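Long-range contacts in methyltransferase domain-containing protein (PDB 1VE3), which probably acts as an S-adenosylmethionine-dependent methyltransferase, and binds S-adenosylmethionine in each subunit of a dimer: residues Ile139-Glu147 with Asn192-Glu200; Thr14-Ile25 with Cys47-Leu55. All coordinates share one frame; numbering follows the deposited sequence.

Contact 1. Residues Ile139-Glu147 with Asn192-Glu200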
loop_
_atom_site.group_PDB
_atom_site.type_symbol
_atom_site.label_atom_id
_atom_site.label_comp_id
_atom_site.label_asym_id
_atom_site.label_seq_id
_atom_site.Cartn_x
_atom_site.Cartn_y
_atom_site.Cartn_z
ATOM N N ILE A 139 7.486 10.240 18.649
ATOM C CA ILE A 139 6.482 9.265 18.240
ATOM C C ILE A 139 7.107 8.094 17.490
ATOM O O ILE A 139 7.621 8.269 16.382
ATOM C CB ILE A 139 5.419 9.925 17.333
ATOM C CG1 ILE A 139 4.671 11.002 18.121
ATOM C CG2 ILE A 139 4.454 8.871 16.798
ATOM C CD1 ILE A 139 3.693 11.805 17.286
HETATM N N MSE A 140 7.070 6.902 18.083
HETATM C CA MSE A 140 7.643 5.748 17.407
HETATM C C MSE A 140 6.669 4.585 17.223
HETATM O O MSE A 140 5.724 4.396 17.989
HETATM C CB MSE A 140 8.945 5.281 18.105
HETATM C CG MSE A 140 8.834 4.320 19.286
HETATM SE SE MSE A 140 10.597 3.506 19.749
HETATM C CE MSE A 140 10.415 1.858 18.787
ATOM N N TYR A 141 6.894 3.834 16.156
ATOM C CA TYR A 141 6.072 2.683 15.836
ATOM C C TYR A 141 7.028 1.519 15.700
ATOM O O TYR A 141 8.029 1.607 14.985
ATOM C CB TYR A 141 5.325 2.897 14.519
ATOM C CG TYR A 141 4.636 1.646 14.022
ATOM C CD1 TYR A 141 3.435 1.210 14.585
ATOM C CD2 TYR A 141 5.197 0.887 13.001
ATOM C CE1 TYR A 141 2.817 0.042 14.135
ATOM C CE2 TYR A 141 4.589 -0.276 12.547
ATOM C CZ TYR A 141 3.404 -0.695 13.114
ATOM O OH TYR A 141 2.822 -1.862 12.663
ATOM N N PHE A 142 6.738 0.435 16.403
ATOM C CA PHE A 142 7.604 -0.729 16.341
ATOM C C PHE A 142 6.794 -1.992 16.502
ATOM O O PHE A 142 5.632 -1.962 16.918
ATOM C CB PHE A 142 8.690 -0.673 17.430
ATOM C CG PHE A 142 8.157 -0.781 18.836
ATOM C CD1 PHE A 142 7.534 0.306 19.450
ATOM C CD2 PHE A 142 8.253 -1.978 19.537
ATOM C CE1 PHE A 142 7.011 0.200 20.742
ATOM C CE2 PHE A 142 7.734 -2.094 20.825
ATOM C CZ PHE A 142 7.111 -1.003 21.429
ATOM N N THR A 143 7.424 -3.108 16.176
ATOM C CA THR A 143 6.771 -4.394 16.278
ATOM C C THR A 143 7.457 -5.208 17.362
ATOM O O THR A 143 8.685 -5.260 17.425
ATOM C CB THR A 143 6.841 -5.140 14.927
ATOM O OG1 THR A 143 6.147 -4.368 13.940
ATOM C CG2 THR A 143 6.203 -6.522 15.024
ATOM N N ASP A 144 6.658 -5.818 18.231
ATOM C CA ASP A 144 7.200 -6.649 19.289
ATOM C C ASP A 144 7.622 -7.939 18.590
ATOM O O ASP A 144 6.857 -8.907 18.514
ATOM C CB ASP A 144 6.129 -6.940 20.343
ATOM C CG ASP A 144 6.680 -7.696 21.545
ATOM O OD1 ASP A 144 7.461 -8.648 21.342
ATOM O OD2 ASP A 144 6.320 -7.346 22.691
ATOM N N LEU A 145 8.838 -7.932 18.057
ATOM C CA LEU A 145 9.130 -9.151 17.322
ATOM C C LEU A 145 9.447 -10.297 18.277
ATOM O O LEU A 145 9.349 -11.469 17.936
ATOM C CB LEU A 145 10.330 -8.884 16.412
ATOM C CG LEU A 145 10.556 -10.005 15.396
ATOM C CD1 LEU A 145 9.492 -11.101 15.489
ATOM C CD2 LEU A 145 10.535 -9.510 13.950
ATOM N N ARG A 146 9.664 -10.052 19.562
ATOM C CA ARG A 146 9.782 -11.144 20.519
ATOM C C ARG A 146 8.486 -11.941 20.652
ATOM O O ARG A 146 8.513 -13.165 20.748
ATOM C CB ARG A 146 10.216 -10.603 21.883
ATOM C CG ARG A 146 10.516 -11.681 22.911
ATOM C CD ARG A 146 11.467 -11.148 23.956
ATOM N NE ARG A 146 12.710 -10.688 23.340
ATOM C CZ ARG A 146 13.665 -10.022 23.984
ATOM N NH1 ARG A 146 13.522 -9.736 25.272
ATOM N NH2 ARG A 146 14.757 -9.634 23.338
ATOM N N GLU A 147 7.355 -11.246 20.653
ATOM C CA GLU A 147 6.060 -11.908 20.768
ATOM C C GLU A 147 5.661 -12.551 19.442
ATOM O O GLU A 147 5.001 -13.590 19.416
ATOM C CB GLU A 147 4.991 -10.902 21.193
ATOM C CG GLU A 147 5.132 -10.377 22.613
ATOM C CD GLU A 147 5.112 -11.486 23.653
ATOM O OE1 GLU A 147 6.174 -12.103 23.889
ATOM O OE2 GLU A 147 4.030 -11.749 24.226
ATOM N N ASN A 192 17.703 -7.461 15.213
ATOM C CA ASN A 192 17.796 -7.315 16.665
ATOM C C ASN A 192 16.351 -7.553 17.089
ATOM O O ASN A 192 15.436 -6.975 16.503
ATOM C CB ASN A 192 18.220 -5.899 17.062
ATOM C CG ASN A 192 19.713 -5.689 16.963
ATOM O OD1 ASN A 192 20.479 -6.269 17.729
ATOM N ND2 ASN A 192 20.137 -4.852 16.024
ATOM N N VAL A 193 16.139 -8.405 18.088
ATOM C CA VAL A 193 14.783 -8.703 18.534
ATOM C C VAL A 193 14.374 -7.872 19.748
ATOM O O VAL A 193 15.044 -7.891 20.781
ATOM C CB VAL A 193 14.627 -10.197 18.900
ATOM C CG1 VAL A 193 13.153 -10.522 19.113
ATOM C CG2 VAL A 193 15.230 -11.079 17.807
ATOM N N TRP A 194 13.271 -7.144 19.615
ATOM C CA TRP A 194 12.763 -6.316 20.704
ATOM C C TRP A 194 11.348 -6.695 21.136
ATOM O O TRP A 194 10.518 -7.096 20.319
ATOM C CB TRP A 194 12.759 -4.839 20.307
ATOM C CG TRP A 194 14.115 -4.231 20.228
ATOM C CD1 TRP A 194 14.892 -4.088 19.112
ATOM C CD2 TRP A 194 14.862 -3.679 21.317
ATOM N NE1 TRP A 194 16.081 -3.472 19.441
ATOM C CE2 TRP A 194 16.087 -3.211 20.790
ATOM C CE3 TRP A 194 14.614 -3.534 22.692
ATOM C CZ2 TRP A 194 17.067 -2.605 21.589
ATOM C CZ3 TRP A 194 15.588 -2.933 23.492
ATOM C CH2 TRP A 194 16.802 -2.474 22.933
ATOM N N GLY A 195 11.094 -6.570 22.433
ATOM C CA GLY A 195 9.779 -6.847 22.971
ATOM C C GLY A 195 9.299 -5.519 23.529
ATOM O O GLY A 195 10.120 -4.679 23.908
ATOM N N LYS A 196 7.986 -5.307 23.565
ATOM C CA LYS A 196 7.437 -4.062 24.086
ATOM C C LYS A 196 8.029 -3.695 25.457
ATOM O O LYS A 196 8.274 -2.521 25.733
ATOM C CB LYS A 196 5.913 -4.168 24.188
ATOM C CG LYS A 196 5.217 -2.863 24.534
ATOM C CD LYS A 196 3.699 -3.052 24.594
ATOM C CE LYS A 196 2.968 -1.740 24.877
ATOM N NZ LYS A 196 3.311 -1.166 26.217
ATOM N N THR A 197 8.269 -4.692 26.305
ATOM C CA THR A 197 8.822 -4.439 27.639
ATOM C C THR A 197 10.263 -3.928 27.605
ATOM O O THR A 197 10.660 -3.129 28.451
ATOM C CB THR A 197 8.794 -5.709 28.533
ATOM O OG1 THR A 197 7.438 -6.110 28.762
ATOM C CG2 THR A 197 9.456 -5.427 29.876
ATOM N N GLY A 198 11.044 -4.387 26.630
ATOM C CA GLY A 198 12.422 -3.942 26.535
ATOM C C GLY A 198 12.520 -2.528 25.989
ATOM O O GLY A 198 13.310 -1.710 26.468
ATOM N N VAL A 199 11.710 -2.238 24.976
ATOM C CA VAL A 199 11.700 -0.921 24.363
ATOM C C VAL A 199 11.301 0.135 25.387
ATOM O O VAL A 199 11.991 1.137 25.568
ATOM C CB VAL A 199 10.712 -0.866 23.172
ATOM C CG1 VAL A 199 10.622 0.561 22.627
ATOM C CG2 VAL A 199 11.174 -1.836 22.074
ATOM N N GLU A 200 10.185 -0.108 26.067
ATOM C CA GLU A 200 9.670 0.824 27.061
ATOM C C GLU A 200 10.613 1.052 28.234
ATOM O O GLU A 200 10.692 2.163 28.749
ATOM C CB GLU A 200 8.318 0.344 27.578
ATOM C CG GLU A 200 7.158 1.210 27.084
ATOM C CD GLU A 200 5.911 0.404 26.758
ATOM O OE1 GLU A 200 5.446 -0.356 27.641
ATOM O OE2 GLU A 200 5.409 0.556 25.618
#
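Asp144 and Gly195 bring the two backbones together, their CA atoms 4.5 Å apart, while the axes of strand 139-143 and helix 196-200 run roughly antiparallel (147°) at 10.1 Å. The strand is part of the seven-stranded mixed sheet of a Rossmann-like class I methyltransferase, with strand order 3-2-1-4-5-7-6. Helix 196-203 packs against residues at the C-terminal end of this strand.

Asp144 is the polar centre. It N-caps helix 145-148 through OD1, which accepts from Glu147 N. Its other oxygen, OD2, receives Lys196 N at 2.8 Å. The hydrogen bond is almost straight (176°), although its donor stands well above the carboxylate plane. One carboxylate thus holds backbone amides at the starts of two helices, and both helix ends would be expected to favour its negative charge. A backbone bond adds to the link, from Arg146 N to Trp194 O at 3.2 Å. Beside this bond, Val193 CG1 packs against Leu145 CB. The CB of Trp194 points away from the strand segment, and its NE1 bonds to Phe116 O.

The apolar part centres on the Phe142 ring. CB of Phe142 points toward the other segment, and CG sits between the backbone N and the carbonyl carbon (chi1 66°). This lets Val199 cover one face of the ring, its CG1 making a CH-pi contact 4.2 Å from the ring centroid. Lys196 CA lies at the ring edge, near its plane. Lys196 NZ donates to both carboxylate oxygens of Glu200, 2.7 Å to OE1, each through its syn lone pair. Glu212 is a second salt-bridge partner of this ammonium. Met140, modelled as selenomethionine, meets Val199 tip to tip. Its bent chain places CE 4.1 Å from Val199 CG1.

Contact 2. Residues Thr14-Ile25 with Cys47-Leu55; sequences TDINSQEYRSRI and CGVGGFSFL. With SAM (S-adenosylmethionine), chain C; SAM (S-adenosylmethionine), chain B.
Tyr21 and Gly51 make the one direct hydrogen bond between the segments. Gly51 N donates to Tyr21 OH at 3.0 Å, in a bent hydrogen bond (N-H...O angle 135°). A water joins the same hydroxyl to the glycine-rich loop and the ligand. It lies 2.6 Å from Tyr21 OH, accepts from Val49 N and donates to the carboxylate atom O of S-adenosylmethionine. The loop is the glycine-rich first motif of Rossmann-like methyltransferases, and its type II' turn, Cys47 to Gly50, leads into helix 51-58.

The charged contact to the ligand comes from Arg24. Its NH2 faces the ligand atom OXT; the modelled separation is too short to trust in detail, but the pairing fits the residue's role in binding the ligand. NH2 also forms a salt bridge with Asp111. NH1 of the same guanidinium lies over the centre of the Tyr21 ring. At the start of helix 19-34, Gln19 OE1 accepts from the adenine N6 of the S-adenosylmethionine held by the second subunit, at 3.0 Å.

Apolar contacts fill the rest. Val49 CG2 touches both Ile16 CG1, at 3.4 Å, and Tyr21 CE2, at 3.3 Å. Ile16 extends past Val49, and its CD1 meets the edge of the Phe54 ring, 3.6 Å from CE2. Ile25 CG1 lies over one face of Phe52, a CH-pi contact of 4.2 Å to the centroid.

The axes of the helical segments 19-25 and 51-55 cross at 51°, 11.0 Å apart at closest. Ile16 and Phe54 also pack on Tyr79 of helix 70-82. Phe52 touches Ile108 and Ile110 of strand 104-110 and Leu28 and Leu32 of helix 19-34.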
loop_
_atom_site.group_PDB
_atom_site.type_symbol
_atom_site.label_atom_id
_atom_site.label_comp_id
_atom_site.label_asym_id
_atom_site.label_seq_id
_atom_site.Cartn_x
_atom_site.Cartn_y
_atom_site.Cartn_z
ATOM N N THR A 14 11.189 0.603 0.495
ATOM C CA THR A 14 11.954 1.293 -0.535
ATOM C C THR A 14 11.172 1.815 -1.730
ATOM O O THR A 14 11.661 2.684 -2.438
ATOM C CB THR A 14 13.100 0.401 -1.048
ATOM O OG1 THR A 14 12.570 -0.859 -1.482
ATOM C CG2 THR A 14 14.110 0.160 0.064
ATOM N N ASP A 15 9.961 1.307 -1.943
ATOM C CA ASP A 15 9.143 1.748 -3.072
ATOM C C ASP A 15 7.888 2.467 -2.593
ATOM O O ASP A 15 6.835 1.855 -2.404
ATOM C CB ASP A 15 8.759 0.547 -3.942
ATOM C CG ASP A 15 7.991 0.950 -5.188
ATOM O OD1 ASP A 15 7.651 2.143 -5.334
ATOM O OD2 ASP A 15 7.725 0.063 -6.020
ATOM N N ILE A 16 8.012 3.781 -2.420
ATOM C CA ILE A 16 6.926 4.628 -1.933
ATOM C C ILE A 16 5.608 4.476 -2.677
ATOM O O ILE A 16 4.555 4.766 -2.118
ATOM C CB ILE A 16 7.340 6.129 -1.949
ATOM C CG1 ILE A 16 8.512 6.353 -0.984
ATOM C CG2 ILE A 16 6.171 7.006 -1.522
ATOM C CD1 ILE A 16 9.025 7.787 -0.956
ATOM N N ASN A 17 5.647 4.021 -3.924
ATOM C CA ASN A 17 4.403 3.851 -4.677
ATOM C C ASN A 17 3.862 2.420 -4.690
ATOM O O ASN A 17 2.814 2.156 -5.283
ATOM C CB ASN A 17 4.573 4.354 -6.110
ATOM C CG ASN A 17 4.706 5.862 -6.180
ATOM O OD1 ASN A 17 3.847 6.594 -5.685
ATOM N ND2 ASN A 17 5.784 6.334 -6.797
ATOM N N SER A 18 4.561 1.498 -4.031
ATOM C CA SER A 18 4.096 0.118 -3.976
ATOM C C SER A 18 2.891 0.027 -3.050
ATOM O O SER A 18 2.680 0.900 -2.200
ATOM C CB SER A 18 5.193 -0.807 -3.447
ATOM O OG SER A 18 5.445 -0.579 -2.068
ATOM N N GLN A 19 2.101 -1.030 -3.219
ATOM C CA GLN A 19 0.931 -1.235 -2.377
ATOM C C GLN A 19 1.402 -1.512 -0.946
ATOM O O GLN A 19 0.750 -1.108 0.016
ATOM C CB GLN A 19 0.086 -2.410 -2.893
ATOM C CG GLN A 19 -0.490 -2.216 -4.300
ATOM C CD GLN A 19 -1.403 -3.360 -4.745
ATOM O OE1 GLN A 19 -1.444 -4.426 -4.126
ATOM N NE2 GLN A 19 -2.129 -3.142 -5.833
ATOM N N GLU A 20 2.541 -2.189 -0.812
ATOM C CA GLU A 20 3.086 -2.515 0.508
ATOM C C GLU A 20 3.369 -1.254 1.323
ATOM O O GLU A 20 2.929 -1.132 2.469
ATOM C CB GLU A 20 4.385 -3.326 0.386
ATOM C CG GLU A 20 4.217 -4.782 -0.055
ATOM C CD GLU A 20 3.857 -4.928 -1.528
ATOM O OE1 GLU A 20 3.978 -3.933 -2.274
ATOM O OE2 GLU A 20 3.468 -6.048 -1.942
ATOM N N TYR A 21 4.097 -0.319 0.717
ATOM C CA TYR A 21 4.464 0.938 1.360
ATOM C C TYR A 21 3.237 1.807 1.656
ATOM O O TYR A 21 3.120 2.382 2.744
ATOM C CB TYR A 21 5.445 1.692 0.455
ATOM C CG TYR A 21 6.421 2.620 1.155
ATOM C CD1 TYR A 21 5.979 3.734 1.868
ATOM C CD2 TYR A 21 7.797 2.410 1.052
ATOM C CE1 TYR A 21 6.890 4.626 2.457
ATOM C CE2 TYR A 21 8.713 3.288 1.635
ATOM C CZ TYR A 21 8.254 4.393 2.334
ATOM O OH TYR A 21 9.161 5.268 2.896
ATOM N N ARG A 22 2.324 1.905 0.691
ATOM C CA ARG A 22 1.119 2.713 0.864
ATOM C C ARG A 22 0.285 2.194 2.023
ATOM O O ARG A 22 -0.291 2.973 2.781
ATOM C CB ARG A 22 0.283 2.717 -0.417
ATOM C CG ARG A 22 0.927 3.478 -1.564
ATOM C CD ARG A 22 0.014 3.523 -2.789
ATOM N NE ARG A 22 0.526 4.453 -3.795
ATOM C CZ ARG A 22 -0.121 4.791 -4.906
ATOM N NH1 ARG A 22 -1.315 4.275 -5.167
ATOM N NH2 ARG A 22 0.428 5.651 -5.755
ATOM N N SER A 23 0.226 0.874 2.149
ATOM C CA SER A 23 -0.514 0.229 3.223
ATOM C C SER A 23 -0.007 0.710 4.583
ATOM O O SER A 23 -0.796 0.987 5.486
ATOM C CB SER A 23 -0.357 -1.290 3.129
ATOM O OG SER A 23 -0.938 -1.921 4.259
ATOM N N ARG A 24 1.314 0.802 4.719
ATOM C CA ARG A 24 1.932 1.249 5.961
ATOM C C ARG A 24 1.580 2.708 6.239
ATOM O O ARG A 24 1.243 3.072 7.368
ATOM C CB ARG A 24 3.446 1.080 5.875
ATOM C CG ARG A 24 3.896 -0.370 5.702
ATOM C CD ARG A 24 5.363 -0.433 5.337
ATOM N NE ARG A 24 6.165 0.256 6.328
ATOM C CZ ARG A 24 7.027 1.229 6.063
ATOM N NH1 ARG A 24 7.228 1.648 4.819
ATOM N NH2 ARG A 24 7.677 1.798 7.061
ATOM N N ILE A 25 1.651 3.540 5.207
ATOM C CA ILE A 25 1.328 4.951 5.354
ATOM C C ILE A 25 -0.124 5.151 5.787
ATOM O O ILE A 25 -0.400 5.794 6.800
ATOM C CB ILE A 25 1.575 5.719 4.029
ATOM C CG1 ILE A 25 3.078 5.840 3.778
ATOM C CG2 ILE A 25 0.927 7.094 4.082
ATOM C CD1 ILE A 25 3.440 6.551 2.491
ATOM N N CYS A 47 14.656 7.745 8.130
ATOM C CA CYS A 47 13.558 7.979 7.184
ATOM C C CYS A 47 13.417 7.042 5.983
ATOM O O CYS A 47 12.385 7.059 5.306
ATOM C CB CYS A 47 13.627 9.416 6.658
ATOM S SG CYS A 47 15.155 9.796 5.764
ATOM N N GLY A 48 14.433 6.236 5.708
ATOM C CA GLY A 48 14.339 5.343 4.568
ATOM C C GLY A 48 14.249 6.163 3.294
ATOM O O GLY A 48 15.055 7.072 3.081
ATOM N N VAL A 49 13.263 5.870 2.451
ATOM C CA VAL A 49 13.114 6.611 1.205
ATOM C C VAL A 49 12.273 7.888 1.331
ATOM O O VAL A 49 11.946 8.530 0.332
ATOM C CB VAL A 49 12.568 5.690 0.060
ATOM C CG1 VAL A 49 13.606 4.614 -0.259
ATOM C CG2 VAL A 49 11.267 5.042 0.464
ATOM N N GLY A 50 11.932 8.249 2.568
ATOM C CA GLY A 50 11.186 9.473 2.820
ATOM C C GLY A 50 9.671 9.474 2.696
ATOM O O GLY A 50 9.048 10.541 2.726
ATOM N N GLY A 51 9.066 8.299 2.574
ATOM C CA GLY A 51 7.624 8.239 2.451
ATOM C C GLY A 51 6.833 8.991 3.516
ATOM O O GLY A 51 5.907 9.743 3.197
ATOM N N PHE A 52 7.177 8.800 4.787
ATOM C CA PHE A 52 6.433 9.477 5.844
ATOM C C PHE A 52 6.769 10.960 5.928
ATOM O O PHE A 52 6.026 11.736 6.515
ATOM C CB PHE A 52 6.666 8.771 7.186
ATOM C CG PHE A 52 5.920 7.479 7.309
ATOM C CD1 PHE A 52 4.586 7.469 7.694
ATOM C CD2 PHE A 52 6.525 6.277 6.966
ATOM C CE1 PHE A 52 3.861 6.279 7.733
ATOM C CE2 PHE A 52 5.805 5.077 7.002
ATOM C CZ PHE A 52 4.474 5.083 7.386
ATOM N N SER A 53 7.885 11.350 5.329
ATOM C CA SER A 53 8.269 12.751 5.326
ATOM C C SER A 53 7.301 13.499 4.404
ATOM O O SER A 53 6.656 14.458 4.816
ATOM C CB SER A 53 9.707 12.907 4.830
ATOM O OG SER A 53 10.622 12.360 5.763
ATOM N N PHE A 54 7.191 13.036 3.161
ATOM C CA PHE A 54 6.296 13.656 2.194
ATOM C C PHE A 54 4.883 13.726 2.758
ATOM O O PHE A 54 4.181 14.719 2.578
ATOM C CB PHE A 54 6.310 12.868 0.881
ATOM C CG PHE A 54 7.681 12.714 0.292
ATOM C CD1 PHE A 54 8.515 13.821 0.152
ATOM C CD2 PHE A 54 8.162 11.463 -0.080
ATOM C CE1 PHE A 54 9.804 13.687 -0.341
ATOM C CE2 PHE A 54 9.457 11.315 -0.577
ATOM C CZ PHE A 54 10.281 12.433 -0.707
ATOM N N LEU A 55 4.464 12.674 3.448
ATOM C CA LEU A 55 3.129 12.664 4.038
ATOM C C LEU A 55 2.954 13.829 5.016
ATOM O O LEU A 55 1.959 14.554 4.956
ATOM C CB LEU A 55 2.875 11.351 4.774
ATOM C CG LEU A 55 1.553 11.302 5.534
ATOM C CD1 LEU A 55 0.406 11.371 4.542
ATOM C CD2 LEU A 55 1.479 10.026 6.363
HETATM N N SAM C . 11.258 5.027 8.731
HETATM C CA SAM C . 11.406 4.208 7.494
HETATM C C SAM C . 10.025 3.877 6.934
HETATM O O SAM C . 9.872 3.887 5.706
HETATM O OXT SAM C . 9.135 3.609 7.801
HETATM C CB SAM C . 12.108 2.940 7.861
HETATM C CG SAM C . 12.813 2.322 6.758
HETATM S SD SAM C . 13.677 0.758 7.183
HETATM C CE SAM C . 12.484 -0.315 7.683
HETATM C "C5'" SAM C . 14.834 1.209 8.485
HETATM C "C4'" SAM C . 15.944 2.329 8.136
HETATM O "O4'" SAM C . 16.780 2.566 9.321
HETATM C "C3'" SAM C . 16.962 1.879 7.099
HETATM O "O3'" SAM C . 16.555 2.826 5.991
HETATM C "C2'" SAM C . 18.336 2.288 7.502
HETATM O "O2'" SAM C . 19.275 2.843 6.634
HETATM C "C1'" SAM C . 17.986 3.092 8.810
HETATM N N9 SAM C . 19.054 3.030 9.815
HETATM C C8 SAM C . 19.738 1.963 10.396
HETATM N N7 SAM C . 20.640 2.327 11.274
HETATM C C5 SAM C . 20.566 3.685 11.288
HETATM C C6 SAM C . 21.271 4.737 12.021
HETATM N N6 SAM C . 22.235 4.468 12.917
HETATM N N1 SAM C . 20.938 6.089 11.787
HETATM C C2 SAM C . 19.959 6.404 10.879
HETATM N N3 SAM C . 19.245 5.505 10.145
HETATM C C4 SAM C . 19.588 4.152 10.389
HETATM N N SAM B . -13.901 -4.732 -9.793
HETATM C CA SAM B . -14.488 -3.863 -8.733
HETATM C C SAM B . -15.779 -3.233 -9.248
HETATM O O SAM B . -16.730 -3.120 -8.463
HETATM O OXT SAM B . -15.761 -2.868 -10.465
HETATM C CB SAM B . -13.501 -2.784 -8.421
HETATM C CG SAM B . -13.643 -2.229 -7.092
HETATM S SD SAM B . -12.445 -0.895 -6.688
HETATM C CE SAM B . -12.738 0.342 -7.785
HETATM C "C5'" SAM B . -10.826 -1.657 -6.874
HETATM C "C4'" SAM B . -10.498 -2.938 -5.946
HETATM O "O4'" SAM B . -9.144 -3.420 -6.251
HETATM C "C3'" SAM B . -10.407 -2.613 -4.464
HETATM O "O3'" SAM B . -11.631 -3.377 -4.011
HETATM C "C2'" SAM B . -9.242 -3.307 -3.845
HETATM O "O2'" SAM B . -9.282 -3.961 -2.616
HETATM C "C1'" SAM B . -8.746 -4.126 -5.094
HETATM N N9 SAM B . -7.294 -4.347 -5.087
HETATM C C8 SAM B . -6.212 -3.476 -4.958
HETATM N N7 SAM B . -5.046 -4.072 -5.004
HETATM C C5 SAM B . -5.347 -5.388 -5.169
HETATM C C6 SAM B . -4.549 -6.608 -5.298
HETATM N N6 SAM B . -3.206 -6.597 -5.267
HETATM N N1 SAM B . -5.202 -7.849 -5.460
HETATM C C2 SAM B . -6.572 -7.902 -5.496
HETATM N N3 SAM B . -7.405 -6.830 -5.385
HETATM C C4 SAM B . -6.740 -5.589 -5.223
HETATM O O HOH W 1 11.387 4.233 3.644
#

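The two contacts lie on opposite sides of the chain's centre, with their own centres 21 Å apart. Their nearest atoms are about 6 Å apart and do not touch. Contact 2 closes before contact 1 opens along the chain. Contact 2 forms part of the S-adenosylmethionine pocket. Contact 1 stays outside it: the side chain of Met140 is about 10 Å from a bound S-adenosylmethionine, and that of Thr143 about 9 Å from that of Arg24. Asp111 connects the two, since its backbone bonds to Tyr141 and its carboxylate forms a salt bridge with Arg24. The second subunit reaches residues of contact 2 but touches neither segment of contact 1.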